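Local coordinates for CRISPR-associated protein Cse2 (Thermus thermophilus, PDB 2ZCA) that probably takes part in type I-E CRISPR adaptive immunity, which defends the cell against viruses, plasmids and other mobile genetic elements, at residues A[45-49]-A[61-65]; A[27-31]-A[66-71]. All blocks are in the same frame, centred on the assembly; numbering follows the deposited sequence.

Contact 1: residues A[45-49]-A[61-65]; sequences VEPFL and AHYLV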
loop_
_atom_site.group_PDB
_atom_site.type_symbol
_atom_site.label_atom_id
_atom_site.label_comp_id
_atom_site.label_asym_id
_atom_site.label_seq_id
_atom_site.Cartn_x
_atom_site.Cartn_y
_atom_site.Cartn_z
ATOM N N VAL A 45 -3.045 12.969 -6.767
ATOM C CA VAL A 45 -3.867 12.322 -5.753
ATOM C C VAL A 45 -5.019 13.192 -5.243
ATOM O O VAL A 45 -6.122 12.693 -5.014
ATOM C CB VAL A 45 -2.994 11.893 -4.555
ATOM C CG1 VAL A 45 -3.855 11.277 -3.463
ATOM C CG2 VAL A 45 -1.939 10.893 -5.024
ATOM N N GLU A 46 -4.773 14.488 -5.074
ATOM C CA GLU A 46 -5.803 15.383 -4.557
ATOM C C GLU A 46 -7.105 15.409 -5.363
ATOM O O GLU A 46 -8.190 15.472 -4.785
ATOM C CB GLU A 46 -5.242 16.799 -4.393
ATOM C CG GLU A 46 -4.224 16.928 -3.257
ATOM C CD GLU A 46 -4.769 16.469 -1.909
ATOM O OE1 GLU A 46 -5.953 16.740 -1.618
ATOM O OE2 GLU A 46 -4.009 15.849 -1.129
ATOM N N PRO A 47 -7.019 15.368 -6.704
ATOM C CA PRO A 47 -8.260 15.383 -7.488
ATOM C C PRO A 47 -9.155 14.199 -7.109
ATOM O O PRO A 47 -10.381 14.276 -7.200
ATOM C CB PRO A 47 -7.757 15.298 -8.923
ATOM C CG PRO A 47 -6.485 16.088 -8.860
ATOM C CD PRO A 47 -5.849 15.557 -7.578
ATOM N N PHE A 48 -8.535 13.103 -6.684
ATOM C CA PHE A 48 -9.288 11.924 -6.273
ATOM C C PHE A 48 -9.844 12.117 -4.864
ATOM O O PHE A 48 -11.031 11.899 -4.614
ATOM C CB PHE A 48 -8.397 10.676 -6.289
ATOM C CG PHE A 48 -9.095 9.435 -5.801
ATOM C CD1 PHE A 48 -9.880 8.677 -6.662
ATOM C CD2 PHE A 48 -9.004 9.054 -4.465
ATOM C CE1 PHE A 48 -10.570 7.553 -6.199
ATOM C CE2 PHE A 48 -9.689 7.934 -3.988
ATOM C CZ PHE A 48 -10.474 7.183 -4.858
ATOM N N LEU A 49 -8.979 12.528 -3.941
ATOM C CA LEU A 49 -9.384 12.729 -2.555
ATOM C C LEU A 49 -10.483 13.775 -2.430
ATOM O O LEU A 49 -11.284 13.732 -1.498
ATOM C CB LEU A 49 -8.176 13.137 -1.705
ATOM C CG LEU A 49 -7.076 12.074 -1.583
ATOM C CD1 LEU A 49 -5.893 12.636 -0.815
ATOM C CD2 LEU A 49 -7.627 10.844 -0.880
ATOM N N ALA A 61 -2.752 7.451 3.722
ATOM C CA ALA A 61 -2.846 6.052 3.304
ATOM C C ALA A 61 -2.890 5.988 1.781
ATOM O O ALA A 61 -2.234 5.146 1.168
ATOM C CB ALA A 61 -4.094 5.402 3.892
ATOM N N HIS A 62 -3.668 6.879 1.167
ATOM C CA HIS A 62 -3.766 6.907 -0.289
ATOM C C HIS A 62 -2.416 7.236 -0.926
ATOM O O HIS A 62 -2.016 6.612 -1.913
ATOM C CB HIS A 62 -4.802 7.937 -0.752
ATOM C CG HIS A 62 -6.222 7.524 -0.519
ATOM N ND1 HIS A 62 -6.809 7.537 0.728
ATOM C CD2 HIS A 62 -7.184 7.116 -1.382
ATOM C CE1 HIS A 62 -8.072 7.162 0.623
ATOM N NE2 HIS A 62 -8.325 6.902 -0.647
ATOM N N TYR A 63 -1.718 8.223 -0.372
ATOM C CA TYR A 63 -0.415 8.600 -0.916
ATOM C C TYR A 63 0.584 7.457 -0.825
ATOM O O TYR A 63 1.367 7.236 -1.749
ATOM C CB TYR A 63 0.144 9.822 -0.183
ATOM C CG TYR A 63 -0.408 11.136 -0.694
ATOM C CD1 TYR A 63 0.058 11.692 -1.885
ATOM C CD2 TYR A 63 -1.419 11.801 -0.006
ATOM C CE1 TYR A 63 -0.473 12.878 -2.383
ATOM C CE2 TYR A 63 -1.957 12.985 -0.495
ATOM C CZ TYR A 63 -1.479 13.516 -1.685
ATOM O OH TYR A 63 -2.021 14.680 -2.179
ATOM N N LEU A 64 0.565 6.729 0.287
ATOM C CA LEU A 64 1.505 5.626 0.443
ATOM C C LEU A 64 1.204 4.503 -0.546
ATOM O O LEU A 64 2.120 3.934 -1.141
ATOM C CB LEU A 64 1.486 5.091 1.885
ATOM C CG LEU A 64 2.407 3.901 2.194
ATOM C CD1 LEU A 64 3.846 4.232 1.828
ATOM C CD2 LEU A 64 2.309 3.552 3.674
ATOM N N VAL A 65 -0.075 4.184 -0.730
ATOM C CA VAL A 65 -0.450 3.129 -1.667
ATOM C C VAL A 65 -0.090 3.513 -3.102
ATOM O O VAL A 65 0.344 2.669 -3.879
ATOM C CB VAL A 65 -1.953 2.792 -1.564
ATOM C CG1 VAL A 65 -2.369 1.865 -2.703
ATOM C CG2 VAL A 65 -2.230 2.115 -0.222
#
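In this all-helical Cse2 fold, the last turn of helix 42-49 packs against the next helix, 56-71, after the short connection of residues 50-55; the pair is roughly antiparallel but splayed. The short axes run at 137° and come no closer than 11.0 Å, a wide gap bridged by large side chains from both helices, Tyr63 and His62 from one, Phe48 and Leu49 from the other. Val45 lies at the closest backbone point, its CA 7.0 Å from CA of Tyr63. A compact beta-branched residue suits this spot: its CG1 sits over the face of the Tyr63 ring, 3.8 Å from the centroid, as a CH-pi contact, with Val45 CB 3.5 Å from Tyr63 CE1. Glu46 leaves the helix sideways, and its m, m side chain curls back so that the carboxylate receives the phenol's hydrogen bond near the ring plane. Tyrosine thus serves two ends, an aromatic surface for the interior and a hydroxyl that meets the partly exposed Glu46. Phe48, with chi1 t, meets His62 rim to rim, CE2 3.7 Å from CD2, the planes inclined at 43°; Phe7 and Trp10 of helix 3-15 extend this aromatic cluster. Leu49 reaches both aromatic residues: CD1 is 4.0 Å from Tyr63 CE2, while CD2 lies over one face of the His62 imidazole, a second CH-pi contact, 3.7 Å from its centroid. Histidine can be buried here because ND1 is hydrogen-bonded to the backbone oxygen of Glu58. The shortest approach is polar: Tyr63 OH donates to Glu46 OE2 at 2.5 Å.

Contact 2: residues A[27-31]-A[66-71]; sequences FRRSL and AALYAL
A tight helix-helix contact of the all-helical Cse2 fold is specified here: the C-terminal part of helix 20-29 and the residues that follow lie on the last turns of helix 56-71. Residues 27-31 keep helix-like angles (phi -62 to -66°, psi rising from about -45° to -17°), Leu31 N bonding to Arg28 O at 3.2 Å. Residues 66-71 are regular alpha helix (Ala70 N to Ala66 O and Leu71 N to Ala67 O, both 3.0 Å). Ala66 places CB over the Phe27 ring (chi1 m, chi2 -28°), 3.8 Å from the centroid and 8° off its normal, a CH-pi contact. Ala67 marks the register, its CA only 4.5 Å from CA of Phe27, an approach that small residues permit. Its CB touches Phe27 O at 3.5 Å, Ser30 OG at 3.4 Å and CD2 of Leu31 (m, t) at 3.5 Å. Leu68 starts away from the partner and packs on Leu115 and Val119 of helix 111-121, yet its CD2 comes within 4.1 Å of Leu31 CD2. Ala70 sets CB 3.5 Å from Phe27 CB, near the ring plane. Leu71 (t, p) has CB 4.1 Å from Leu31 CD1; the exposed Arg28 (t, p, t) brings NE to 3.6 Å from Leu71 CD1. No hydrogen bond crosses the interface. Serine suits its place because, with chi1 p, it folds back on its own backbone: Ser30 OG donates to Phe27 O at 2.5 Å.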
loop_
_atom_site.group_PDB
_atom_site.type_symbol
_atom_site.label_atom_id
_atom_site.label_comp_id
_atom_site.label_asym_id
_atom_site.label_seq_id
_atom_site.Cartn_x
_atom_site.Cartn_y
_atom_site.Cartn_z
ATOM N N PHE A 27 5.278 9.616 -7.753
ATOM C CA PHE A 27 4.923 8.602 -6.767
ATOM C C PHE A 27 6.160 7.841 -6.298
ATOM O O PHE A 27 6.341 7.606 -5.101
ATOM C CB PHE A 27 3.916 7.595 -7.342
ATOM C CG PHE A 27 2.547 8.165 -7.604
ATOM C CD1 PHE A 27 2.061 9.237 -6.863
ATOM C CD2 PHE A 27 1.717 7.586 -8.562
ATOM C CE1 PHE A 27 0.764 9.722 -7.071
ATOM C CE2 PHE A 27 0.420 8.062 -8.776
ATOM C CZ PHE A 27 -0.055 9.132 -8.029
ATOM N N ARG A 28 7.014 7.454 -7.242
ATOM C CA ARG A 28 8.215 6.705 -6.894
ATOM C C ARG A 28 9.139 7.527 -6.005
ATOM O O ARG A 28 9.641 7.036 -4.996
ATOM C CB ARG A 28 8.955 6.265 -8.164
ATOM C CG ARG A 28 10.225 5.477 -7.885
ATOM C CD ARG A 28 9.933 4.142 -7.197
ATOM N NE ARG A 28 11.164 3.431 -6.867
ATOM C CZ ARG A 28 12.010 3.790 -5.906
ATOM N NH1 ARG A 28 11.763 4.858 -5.156
ATOM N NH2 ARG A 28 13.119 3.091 -5.706
ATOM N N ARG A 29 9.354 8.784 -6.372
ATOM C CA ARG A 29 10.216 9.648 -5.587
ATOM C C ARG A 29 9.629 9.936 -4.202
ATOM O O ARG A 29 10.374 10.139 -3.244
ATOM C CB ARG A 29 10.471 10.957 -6.340
ATOM C CG ARG A 29 11.304 11.973 -5.570
ATOM C CD ARG A 29 12.640 11.392 -5.124
ATOM N NE ARG A 29 13.441 12.379 -4.405
ATOM C CZ ARG A 29 14.580 12.107 -3.774
ATOM N NH1 ARG A 29 15.062 10.871 -3.768
ATOM N NH2 ARG A 29 15.238 13.073 -3.147
ATOM N N SER A 30 8.301 9.927 -4.088
ATOM C CA SER A 30 7.654 10.200 -2.804
ATOM C C SER A 30 8.001 9.180 -1.719
ATOM O O SER A 30 7.765 9.429 -0.537
ATOM C CB SER A 30 6.129 10.255 -2.956
ATOM O OG SER A 30 5.574 8.957 -3.104
ATOM N N LEU A 31 8.547 8.033 -2.109
ATOM C CA LEU A 31 8.907 7.018 -1.122
ATOM C C LEU A 31 10.035 7.484 -0.211
ATOM O O LEU A 31 10.246 6.924 0.866
ATOM C CB LEU A 31 9.299 5.705 -1.806
ATOM C CG LEU A 31 8.148 4.796 -2.245
ATOM C CD1 LEU A 31 8.720 3.517 -2.830
ATOM C CD2 LEU A 31 7.244 4.469 -1.050
ATOM N N ALA A 66 -0.264 4.782 -3.460
ATOM C CA ALA A 66 0.094 5.225 -4.802
ATOM C C ALA A 66 1.601 5.034 -4.993
ATOM O O ALA A 66 2.053 4.621 -6.061
ATOM C CB ALA A 66 -0.275 6.701 -4.997
ATOM N N ALA A 67 2.373 5.345 -3.954
ATOM C CA ALA A 67 3.825 5.209 -4.020
ATOM C C ALA A 67 4.237 3.747 -4.174
ATOM O O ALA A 67 5.121 3.421 -4.969
ATOM C CB ALA A 67 4.469 5.803 -2.770
ATOM N N LEU A 68 3.594 2.865 -3.416
ATOM C CA LEU A 68 3.920 1.443 -3.488
ATOM C C LEU A 68 3.460 0.845 -4.813
ATOM O O LEU A 68 4.086 -0.077 -5.347
ATOM C CB LEU A 68 3.291 0.706 -2.301
ATOM C CG LEU A 68 3.856 1.182 -0.953
ATOM C CD1 LEU A 68 3.064 0.581 0.196
ATOM C CD2 LEU A 68 5.332 0.798 -0.854
ATOM N N TYR A 69 2.366 1.376 -5.344
ATOM C CA TYR A 69 1.830 0.924 -6.624
ATOM C C TYR A 69 2.857 1.254 -7.707
ATOM O O TYR A 69 3.140 0.437 -8.580
ATOM C CB TYR A 69 0.493 1.634 -6.885
ATOM C CG TYR A 69 -0.139 1.402 -8.242
ATOM C CD1 TYR A 69 0.196 2.201 -9.340
ATOM C CD2 TYR A 69 -1.118 0.429 -8.413
ATOM C CE1 TYR A 69 -0.445 2.036 -10.573
ATOM C CE2 TYR A 69 -1.760 0.255 -9.637
ATOM C CZ TYR A 69 -1.422 1.062 -10.712
ATOM O OH TYR A 69 -2.076 0.895 -11.914
ATOM N N ALA A 70 3.424 2.455 -7.636
ATOM C CA ALA A 70 4.429 2.876 -8.603
ATOM C C ALA A 70 5.697 2.027 -8.479
ATOM O O ALA A 70 6.300 1.651 -9.489
ATOM C CB ALA A 70 4.755 4.355 -8.400
ATOM N N LEU A 71 6.099 1.729 -7.246
ATOM C CA LEU A 71 7.289 0.920 -6.998
ATOM C C LEU A 71 7.176 -0.421 -7.720
ATOM O O LEU A 71 8.164 -0.942 -8.254
ATOM C CB LEU A 71 7.470 0.683 -5.493
ATOM C CG LEU A 71 8.602 -0.263 -5.068
ATOM C CD1 LEU A 71 9.949 0.341 -5.447
ATOM C CD2 LEU A 71 8.534 -0.512 -3.563
#

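Helix 56-71 is the shared element: contact 1 uses its middle and contact 2 the turns that follow directly, with centres about 11 Å apart. Helices 20-29 and 42-49 are successive in the chain, so the order is 27-31, 45-49, 61-65, 66-71, and contact 1 falls wholly between the two halves of contact 2. The chain therefore pairs helix 42-49 with its immediate successor and brings the earlier helix 20-29 onto the same support. The two patches are continuous, for Val45 CG2 packs 3.6 Å from Phe27 CE1. Helix 3-15 also borders both, giving this part of the Cse2 fold one common hydrophobic interior.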